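Local coordinates for protein probable transcriptional regulator (Pseudomonas aeruginosa, PDB 2ESN) that probably binds DNA through an N-terminal winged helix-turn-helix domain and regulates transcription, as a LysR-type regulator whose C-terminal domain would sense an effector, at the interface of chains A and B. Coordinates in Å, arbitrary orientation; residue numbers count along the deposited sequence, not the author numbering. Chains: chain A/B, probable transcriptional regulator.

The interface of chains A and B. Residues chain A 231, 242, 246, 248; chain B 116-117, 120-121, 124.
B:Met120, on the helix 109-126, packs against A:Leu242, A:Thr246, A:Phe248 and A:Val231. B:Met120 and A:Leu242 bury the most surface of the residues here, about 42 Å² each, and cross obliquely, the CD1 methyl of the leucine lying 3.6 Å from CB of the methionine. A:Leu242 projects from the helix 236-244; chi1 (173°) swings CG away from the backbone nitrogen, and chi2 (63°) then turns the CD1 branch to the partner helix. The methionine chain is bent at both chi2 and chi3, which turns its terminal methyl CE back to the rim of A:Phe248. There CE lies in the ring plane, 3.9 Å from CE2, so the phenyl group meets it by an edge rather than a face.

A:Thr246 runs alongside B:Met120, both side chains pointing the same way, and sets its CG2 methyl 3.7 Å from CB of the methionine. Its hydroxyl is engaged within chain A: OG1 donates to the carbonyl O of A:Leu242 (2.8 Å), approaching from above the carbonyl plane, and accepts the backbone N-H of A:Phe248. These bonds tie the end of the helix to the following loop and fix the threonine with its methyl toward chain B. Beyond it, B:Gln124 places CB 3.9 Å from CZ of A:Phe248, while its amide, bonded through NE2 to the carbonyl O of B:Asn121, lies against CA and CB of A:Thr246, with OE1 3.5 Å from CA. At the other end, A:Val231 CG1 and B:Leu116 CD1 meet tip to tip.

Repeated by the two-fold, this packing of the helix 109-126 on the helix 236-244 and its neighbours joins the effector-binding domains of two subunits, an arrangement typical of LysR-type dimers and probably the one that assembles this regulator.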
loop_
_atom_site.group_PDB
_atom_site.type_symbol
_atom_site.label_atom_id
_atom_site.label_comp_id
_atom_site.label_asym_id
_atom_site.label_seq_id
_atom_site.Cartn_x
_atom_site.Cartn_y
_atom_site.Cartn_z
ATOM N N VAL A 231 -24.118 6.576 -20.583
ATOM C CA VAL A 231 -22.667 6.542 -20.398
ATOM C C VAL A 231 -22.284 7.364 -19.220
ATOM O O VAL A 231 -22.814 8.437 -19.058
ATOM C CB VAL A 231 -21.970 7.191 -21.693
ATOM C CG1 VAL A 231 -20.444 7.193 -21.558
ATOM C CG2 VAL A 231 -22.524 6.470 -22.937
ATOM N N LEU A 242 -19.000 13.607 -26.910
ATOM C CA LEU A 242 -20.020 12.537 -26.924
ATOM C C LEU A 242 -21.430 13.061 -27.237
ATOM O O LEU A 242 -22.147 12.488 -28.057
ATOM C CB LEU A 242 -20.018 11.760 -25.557
ATOM C CG LEU A 242 -21.160 10.746 -25.403
ATOM C CD1 LEU A 242 -21.068 9.578 -26.488
ATOM C CD2 LEU A 242 -21.034 10.062 -24.010
ATOM N N THR A 246 -24.272 11.971 -30.706
ATOM C CA THR A 246 -25.324 11.046 -30.283
ATOM C C THR A 246 -26.584 11.849 -29.958
ATOM O O THR A 246 -26.523 13.084 -29.902
ATOM C CB THR A 246 -24.902 10.290 -28.940
ATOM O OG1 THR A 246 -24.702 11.244 -27.898
ATOM C CG2 THR A 246 -23.591 9.484 -29.093
ATOM N N PHE A 248 -27.696 11.600 -27.013
ATOM C CA PHE A 248 -27.558 11.725 -25.546
ATOM C C PHE A 248 -27.610 13.161 -25.013
ATOM O O PHE A 248 -26.983 14.023 -25.585
ATOM C CB PHE A 248 -26.310 10.985 -25.001
ATOM C CG PHE A 248 -26.250 9.524 -25.386
ATOM C CD1 PHE A 248 -27.376 8.849 -25.729
ATOM C CD2 PHE A 248 -25.070 8.846 -25.364
ATOM C CE1 PHE A 248 -27.329 7.510 -26.104
ATOM C CE2 PHE A 248 -24.984 7.505 -25.729
ATOM C CZ PHE A 248 -26.133 6.809 -26.050
ATOM N N LEU B 116 -15.545 7.153 -27.852
ATOM C CA LEU B 116 -17.014 7.134 -27.551
ATOM C C LEU B 116 -17.913 7.803 -28.574
ATOM O O LEU B 116 -18.997 7.302 -28.873
ATOM C CB LEU B 116 -17.266 7.796 -26.173
ATOM C CG LEU B 116 -16.759 7.030 -24.955
ATOM C CD1 LEU B 116 -17.128 7.873 -23.725
ATOM C CD2 LEU B 116 -17.324 5.539 -24.856
ATOM N N PRO B 117 -17.521 9.014 -29.058
ATOM C CA PRO B 117 -18.451 9.600 -29.970
ATOM C C PRO B 117 -18.786 8.700 -31.186
ATOM O O PRO B 117 -19.975 8.573 -31.536
ATOM C CB PRO B 117 -17.721 10.911 -30.398
ATOM C CG PRO B 117 -16.867 11.240 -29.214
ATOM C CD PRO B 117 -16.342 9.910 -28.810
ATOM N N MET B 120 -20.660 5.301 -29.749
ATOM C CA MET B 120 -22.013 5.512 -29.258
ATOM C C MET B 120 -22.954 6.046 -30.286
ATOM O O MET B 120 -24.170 5.839 -30.171
ATOM C CB MET B 120 -21.979 6.403 -27.982
ATOM C CG MET B 120 -21.131 5.705 -26.794
ATOM S SD MET B 120 -21.446 4.000 -26.376
ATOM C CE MET B 120 -23.095 4.099 -26.189
ATOM N N ASN B 121 -22.417 6.707 -31.325
ATOM C CA ASN B 121 -23.300 7.078 -32.443
ATOM C C ASN B 121 -23.941 5.832 -33.113
ATOM O O ASN B 121 -25.080 5.876 -33.565
ATOM C CB ASN B 121 -22.532 7.942 -33.436
ATOM C CG ASN B 121 -23.371 8.306 -34.653
ATOM O OD1 ASN B 121 -24.018 9.347 -34.688
ATOM N ND2 ASN B 121 -23.348 7.453 -35.641
ATOM N N GLN B 124 -26.140 3.639 -29.970
ATOM C CA GLN B 124 -27.380 4.202 -29.460
ATOM C C GLN B 124 -28.544 3.590 -30.245
ATOM O O GLN B 124 -29.661 3.591 -29.759
ATOM C CB GLN B 124 -27.394 5.733 -29.553
ATOM C CG GLN B 124 -27.234 6.293 -30.994
ATOM C CD GLN B 124 -27.255 7.770 -31.083
ATOM O OE1 GLN B 124 -27.673 8.501 -30.137
ATOM N NE2 GLN B 124 -26.813 8.264 -32.250
#